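PDB 3U3B: computationally designed four-helix bundle protein from Synthetic construct, which is of unknown function but folds as a hyperthermostable four-helix bundle, the product of a flexible-backbone redesign of an entire hydrophobic core. Local coordinates for residues D24-V29 / D88-K93; N40-L45 / N70-M75. All coordinates share one frame; numbering follows the deposited sequence. Where two conformers were deposited one is given.

Contact 1 (D24-V29 / D88-K93)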
loop_
_atom_site.group_PDB
_atom_site.type_symbol
_atom_site.label_atom_id
_atom_site.label_comp_id
_atom_site.label_asym_id
_atom_site.label_seq_id
_atom_site.Cartn_x
_atom_site.Cartn_y
_atom_site.Cartn_z
ATOM N N ASP A 24 9.453 1.330 2.886
ATOM C CA ASP A 24 10.787 1.892 2.647
ATOM C C ASP A 24 10.667 3.290 2.026
ATOM O O ASP A 24 11.392 4.202 2.410
ATOM C CB ASP A 24 11.611 0.947 1.763
ATOM C CG ASP A 24 12.114 -0.307 2.519
ATOM O OD1 ASP A 24 12.325 -0.279 3.754
ATOM O OD2 ASP A 24 12.277 -1.355 1.871
ATOM N N ASP A 25 9.718 3.482 1.108
ATOM C CA ASP A 25 9.498 4.823 0.528
ATOM C C ASP A 25 8.842 5.801 1.511
ATOM O O ASP A 25 9.157 6.997 1.502
ATOM C CB ASP A 25 8.684 4.743 -0.768
ATOM C CG ASP A 25 9.513 4.249 -1.945
ATOM O OD1 ASP A 25 10.767 4.199 -1.840
ATOM O OD2 ASP A 25 8.905 3.930 -2.992
ATOM N N ILE A 26 7.977 5.301 2.383
ATOM C CA ILE A 26 7.357 6.142 3.394
ATOM C C ILE A 26 8.410 6.676 4.374
ATOM O O ILE A 26 8.328 7.819 4.833
ATOM C CB ILE A 26 6.289 5.394 4.163
ATOM C CG1 ILE A 26 5.006 5.300 3.339
ATOM C CG2 ILE A 26 6.004 6.094 5.463
ATOM C CD1 ILE A 26 3.917 4.550 4.061
ATOM N N LYS A 27 9.411 5.861 4.681
ATOM C CA LYS A 27 10.467 6.314 5.571
ATOM C C LYS A 27 11.172 7.507 4.963
ATOM O O LYS A 27 11.509 8.487 5.664
ATOM C CB LYS A 27 11.465 5.196 5.828
ATOM C CG LYS A 27 10.902 4.115 6.698
ATOM C CD LYS A 27 11.939 3.044 7.044
ATOM C CE LYS A 27 11.334 1.946 7.949
ATOM N NZ LYS A 27 10.409 0.979 7.244
ATOM N N GLU A 28 11.407 7.435 3.656
ATOM C CA GLU A 28 12.112 8.528 2.958
ATOM C C GLU A 28 11.243 9.777 2.854
ATOM O O GLU A 28 11.748 10.893 3.016
ATOM C CB GLU A 28 12.554 8.130 1.537
ATOM C CG GLU A 28 13.688 7.087 1.433
ATOM C CD GLU A 28 14.725 7.188 2.562
ATOM O OE1 GLU A 28 15.226 8.308 2.822
ATOM O OE2 GLU A 28 15.036 6.142 3.192
ATOM N N VAL A 29 9.957 9.611 2.528
ATOM C CA VAL A 29 9.087 10.783 2.348
ATOM C C VAL A 29 8.796 11.470 3.693
ATOM O O VAL A 29 8.460 12.663 3.750
ATOM C CB VAL A 29 7.787 10.434 1.564
ATOM C CG1 VAL A 29 6.726 9.846 2.482
ATOM C CG2 VAL A 29 7.281 11.676 0.811
ATOM N N ASP A 88 0.687 9.592 9.017
ATOM C CA ASP A 88 0.344 8.599 10.022
ATOM C C ASP A 88 -0.898 7.795 9.631
ATOM O O ASP A 88 -0.982 6.601 9.925
ATOM C CB ASP A 88 0.145 9.249 11.389
ATOM C CG ASP A 88 1.446 9.750 11.988
ATOM O OD1 ASP A 88 2.516 9.178 11.668
ATOM O OD2 ASP A 88 1.392 10.710 12.787
ATOM N N LYS A 89 -1.871 8.417 8.983
ATOM C CA LYS A 89 -3.065 7.661 8.631
ATOM C C LYS A 89 -2.759 6.654 7.522
ATOM O O LYS A 89 -3.293 5.546 7.518
ATOM C CB LYS A 89 -4.210 8.582 8.221
ATOM C CG LYS A 89 -5.570 7.885 8.261
ATOM C CD LYS A 89 -6.535 8.583 7.330
ATOM C CE LYS A 89 -7.992 8.477 7.766
ATOM N NZ LYS A 89 -8.864 9.237 6.807
ATOM N N VAL A 90 -1.899 7.053 6.592
ATOM C CA VAL A 90 -1.368 6.133 5.591
ATOM C C VAL A 90 -0.625 4.939 6.229
ATOM O O VAL A 90 -0.841 3.782 5.860
ATOM C CB VAL A 90 -0.394 6.844 4.642
ATOM C CG1 VAL A 90 0.227 5.839 3.681
ATOM C CG2 VAL A 90 -1.110 7.921 3.872
ATOM N N LYS A 91 0.277 5.221 7.149
ATOM C CA LYS A 91 0.993 4.160 7.850
ATOM C C LYS A 91 0.015 3.235 8.574
ATOM O O LYS A 91 0.136 2.015 8.511
ATOM C CB LYS A 91 1.970 4.774 8.839
ATOM C CG LYS A 91 3.167 5.366 8.187
ATOM C CD LYS A 91 3.962 6.055 9.266
ATOM C CE LYS A 91 5.200 6.712 8.722
ATOM N NZ LYS A 91 5.817 7.508 9.829
ATOM N N LYS A 92 -0.961 3.814 9.257
ATOM C CA LYS A 92 -1.915 3.022 9.992
ATOM C C LYS A 92 -2.692 2.054 9.073
ATOM O O LYS A 92 -2.952 0.895 9.430
ATOM C CB LYS A 92 -2.886 3.936 10.702
ATOM C CG LYS A 92 -3.946 3.177 11.418
ATOM C CD LYS A 92 -4.873 4.122 12.105
ATOM C CE LYS A 92 -6.104 3.405 12.597
ATOM N NZ LYS A 92 -7.198 4.383 12.870
ATOM N N LYS A 93 -3.069 2.529 7.895
ATOM C CA LYS A 93 -3.755 1.667 6.945
ATOM C C LYS A 93 -2.856 0.606 6.353
ATOM O O LYS A 93 -3.298 -0.489 6.070
ATOM C CB LYS A 93 -4.342 2.475 5.792
ATOM C CG LYS A 93 -5.586 3.195 6.173
ATOM C CD LYS A 93 -6.121 3.990 5.001
ATOM C CE LYS A 93 -7.144 5.002 5.502
ATOM N NZ LYS A 93 -8.073 4.379 6.506
#
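Lys91 reaches over to Ile26 with its hydrocarbon chain, while Val90, one residue earlier on the same helix, meets the other branch of the isoleucine. Together they join the first and last helices, 3-30 and 84-102, which run in opposite directions and are neighbours in the four-helix bundle although far apart in sequence. Followed outward from CB, Lys91 lays its methylenes along the edge of the core. Its CB stands back, 5.4 Å from Ile26 CG2. Because CG lies anti to the carbonyl carbon (chi1 -74°) and the chain is extended beyond it, the methylenes run across toward the first helix. CG comes within 4.0 Å of Ile26 CG2, and CD passes the same methyl at 4.3 Å. CE then closes to 3.4 Å from Ile26 CG2, tighter than usual for two carbons. Beyond this point the chain leaves the methyl, and NZ forms a salt bridge with Glu30, a little farther along helix 3-30. The isoleucine presents two separate surfaces. CG2 faces the lysine chain, whereas CG1 carries CD1 outward in extended form (chi2 179°) until that methyl lies 3.9 Å from Val90 CG1. Both Ile26 and Val90 are buried, and Val90 also packs on helix 59-76, so this pair belongs to the shared interior of the bundle. Lys91 is only partly exposed and marks the boundary of that interior. The chemistry is therefore graded: branched aliphatic against aliphatic inside, methylene against methyl at the margin, and outermost the lysine charge, whose mate Glu30 lies just past residues 24-29. Attraction between the segments themselves is apolar, resting on van der Waals contact and the burial of aliphatic surface, while the charge at the lysine tip is probably balanced by Glu30.

Contact 2 (N40-L45 / N70-M75)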
loop_
_atom_site.group_PDB
_atom_site.type_symbol
_atom_site.label_atom_id
_atom_site.label_comp_id
_atom_site.label_asym_id
_atom_site.label_seq_id
_atom_site.Cartn_x
_atom_site.Cartn_y
_atom_site.Cartn_z
ATOM N N ASN A 40 4.390 9.649 -5.700
ATOM C CA ASN A 40 4.079 8.996 -6.969
ATOM C C ASN A 40 4.460 7.532 -7.005
ATOM O O ASN A 40 3.663 6.683 -7.463
ATOM C CB ASN A 40 4.707 9.761 -8.141
ATOM C CG ASN A 40 3.827 10.882 -8.626
ATOM O OD1 ASN A 40 2.769 10.633 -9.205
ATOM N ND2 ASN A 40 4.269 12.142 -8.423
ATOM N N LYS A 41 5.667 7.195 -6.553
ATOM C CA LYS A 41 6.105 5.789 -6.527
ATOM C C LYS A 41 5.196 4.960 -5.624
ATOM O O LYS A 41 4.834 3.815 -5.949
ATOM C CB LYS A 41 7.545 5.671 -6.000
ATOM C CG LYS A 41 8.594 5.986 -7.083
ATOM C CD LYS A 41 9.996 6.294 -6.513
ATOM C CE LYS A 41 10.904 6.978 -7.551
ATOM N NZ LYS A 41 10.910 6.283 -8.879
ATOM N N ILE A 42 4.866 5.532 -4.479
ATOM C CA ILE A 42 3.969 4.903 -3.538
ATOM C C ILE A 42 2.594 4.647 -4.135
ATOM O O ILE A 42 2.047 3.547 -3.985
ATOM C CB ILE A 42 3.855 5.750 -2.238
ATOM C CG1 ILE A 42 5.138 5.630 -1.413
ATOM C CG2 ILE A 42 2.649 5.337 -1.386
ATOM C CD1 ILE A 42 5.241 6.718 -0.349
ATOM N N TYR A 43 2.040 5.634 -4.829
ATOM C CA TYR A 43 0.737 5.457 -5.440
ATOM C C TYR A 43 0.797 4.288 -6.398
ATOM O O TYR A 43 -0.095 3.434 -6.379
ATOM C CB TYR A 43 0.290 6.695 -6.206
ATOM C CG TYR A 43 -1.113 6.547 -6.726
ATOM C CD1 TYR A 43 -2.196 6.965 -5.974
ATOM C CD2 TYR A 43 -1.360 5.902 -7.941
ATOM C CE1 TYR A 43 -3.475 6.801 -6.422
ATOM C CE2 TYR A 43 -2.659 5.736 -8.405
ATOM C CZ TYR A 43 -3.702 6.180 -7.629
ATOM O OH TYR A 43 -4.979 6.025 -8.067
ATOM N N ARG A 44 1.833 4.246 -7.245
ATOM C CA ARG A 44 1.930 3.177 -8.262
ATOM C C ARG A 44 2.169 1.768 -7.661
ATOM O O ARG A 44 1.682 0.771 -8.211
ATOM C CB ARG A 44 2.931 3.516 -9.379
ATOM C CG ARG A 44 2.428 4.627 -10.334
ATOM C CD ARG A 44 3.386 4.948 -11.489
ATOM N NE ARG A 44 4.666 5.475 -10.990
ATOM C CZ ARG A 44 5.034 6.749 -10.971
ATOM N NH1 ARG A 44 4.264 7.707 -11.464
ATOM N NH2 ARG A 44 6.215 7.062 -10.481
ATOM N N LEU A 45 2.887 1.688 -6.541
ATOM C CA LEU A 45 3.071 0.449 -5.819
ATOM C C LEU A 45 1.747 -0.049 -5.260
ATOM O O LEU A 45 1.406 -1.242 -5.418
ATOM C CB LEU A 45 4.094 0.609 -4.688
ATOM C CG LEU A 45 5.551 0.666 -5.142
ATOM C CD1 LEU A 45 6.437 1.228 -4.020
ATOM C CD2 LEU A 45 6.062 -0.698 -5.607
ATOM N N ASN A 70 -6.928 6.602 -2.505
ATOM C CA ASN A 70 -7.702 7.830 -2.452
ATOM C C ASN A 70 -6.952 8.938 -1.722
ATOM O O ASN A 70 -6.919 10.078 -2.202
ATOM C CB ASN A 70 -9.063 7.614 -1.789
ATOM C CG ASN A 70 -10.024 6.837 -2.663
ATOM O OD1 ASN A 70 -9.803 6.672 -3.869
ATOM N ND2 ASN A 70 -11.112 6.366 -2.057
ATOM N N LEU A 71 -6.362 8.607 -0.575
ATOM C CA LEU A 71 -5.635 9.592 0.219
ATOM C C LEU A 71 -4.397 10.076 -0.527
ATOM O O LEU A 71 -4.151 11.276 -0.614
ATOM C CB LEU A 71 -5.236 8.999 1.574
ATOM C CG LEU A 71 -4.759 9.992 2.635
ATOM C CD1 LEU A 71 -5.828 11.036 2.948
ATOM C CD2 LEU A 71 -4.373 9.236 3.891
ATOM N N VAL A 72 -3.632 9.148 -1.087
ATOM C CA VAL A 72 -2.432 9.539 -1.792
ATOM C C VAL A 72 -2.781 10.333 -3.046
ATOM O O VAL A 72 -2.128 11.335 -3.357
ATOM C CB VAL A 72 -1.522 8.339 -2.101
ATOM C CG1 VAL A 72 -0.321 8.807 -2.888
ATOM C CG2 VAL A 72 -1.060 7.710 -0.818
ATOM N N ASP A 73 -3.828 9.936 -3.763
ATOM C CA ASP A 73 -4.226 10.734 -4.909
ATOM C C ASP A 73 -4.523 12.214 -4.555
ATOM O O ASP A 73 -4.104 13.143 -5.284
ATOM C CB ASP A 73 -5.418 10.114 -5.617
ATOM C CG ASP A 73 -5.706 10.801 -6.925
ATOM O OD1 ASP A 73 -4.828 10.750 -7.815
ATOM O OD2 ASP A 73 -6.794 11.396 -7.068
ATOM N N LYS A 74 -5.253 12.440 -3.465
ATOM C CA LYS A 74 -5.518 13.803 -2.976
ATOM C C LYS A 74 -4.219 14.594 -2.722
ATOM O O LYS A 74 -4.142 15.789 -3.026
ATOM C CB LYS A 74 -6.381 13.775 -1.705
ATOM C CG LYS A 74 -7.876 13.524 -1.950
ATOM C CD LYS A 74 -8.643 13.550 -0.616
ATOM C CE LYS A 74 -10.055 12.929 -0.689
ATOM N NZ LYS A 74 -11.122 13.831 -1.239
ATOM N N MET A 75 -3.201 13.921 -2.184
ATOM C CA MET A 75 -1.896 14.548 -1.948
ATOM C C MET A 75 -1.176 14.916 -3.243
ATOM O O MET A 75 -0.536 15.966 -3.335
ATOM C CB MET A 75 -0.993 13.619 -1.152
ATOM C CG MET A 75 -1.540 13.233 0.193
ATOM S SD MET A 75 -0.439 12.067 1.006
ATOM C CE MET A 75 -1.613 11.046 1.861
#
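Tyr43 sets its CB and the edge of its ring against Val72 in an antiparallel helical hairpin: helices 36-56 and 59-76, consecutive in the four-helix bundle. Their local axes pass 9.9 Å apart at a signed crossing angle of -151°. The close-packed part lies inward. Val72 CG1 sits 4.0 Å from Tyr43 CB and, near the plane of the ring, 4.1 Å from Tyr43 CD1. Its other methyl, CG2, reaches Ile42 CG2 more loosely, at 4.4 Å, and Trp39 also packs on this buried valine. The outer side gives less cover, from a single side chain, although its one touch is no longer: Asp73, partly exposed, lies alongside the tyrosine and points the same way, with ring and carboxylate planes 53° apart. With Tyr43 CG anti to its backbone N (chi1 -175°), the ring is carried across to helix 59-76; the side chain also touches Met69 and Leu76. An alanine here is likely to open a gap beside Val72 CG1 and strip Asp73 of its aromatic neighbour, since only the CB contact would remain. On that outer side the touch is made by a methylene carbon: Asp73 CB, 3.9 Å from Tyr43 CE1.

Contacts 1 and 2 join two different pairs of helices and together engage all four members of the bundle. Their centres are 11 Å apart, and each lies about 9 Å from the centre of the chain. The chain reaches the second within the long span bridged by the first. Side chains also join them directly: Val90 CG2 of contact 1 lies 3.8 Å from Met75 CE of contact 2, tying helix 84-102 to helix 59-76. Across the other seam, Asp25 CB is 3.7 Å from Ile42 CG1, tying helix 3-30 to helix 36-56. As the function is unknown, the two serve to illustrate how pairwise helix contacts share neighbours within one bundle.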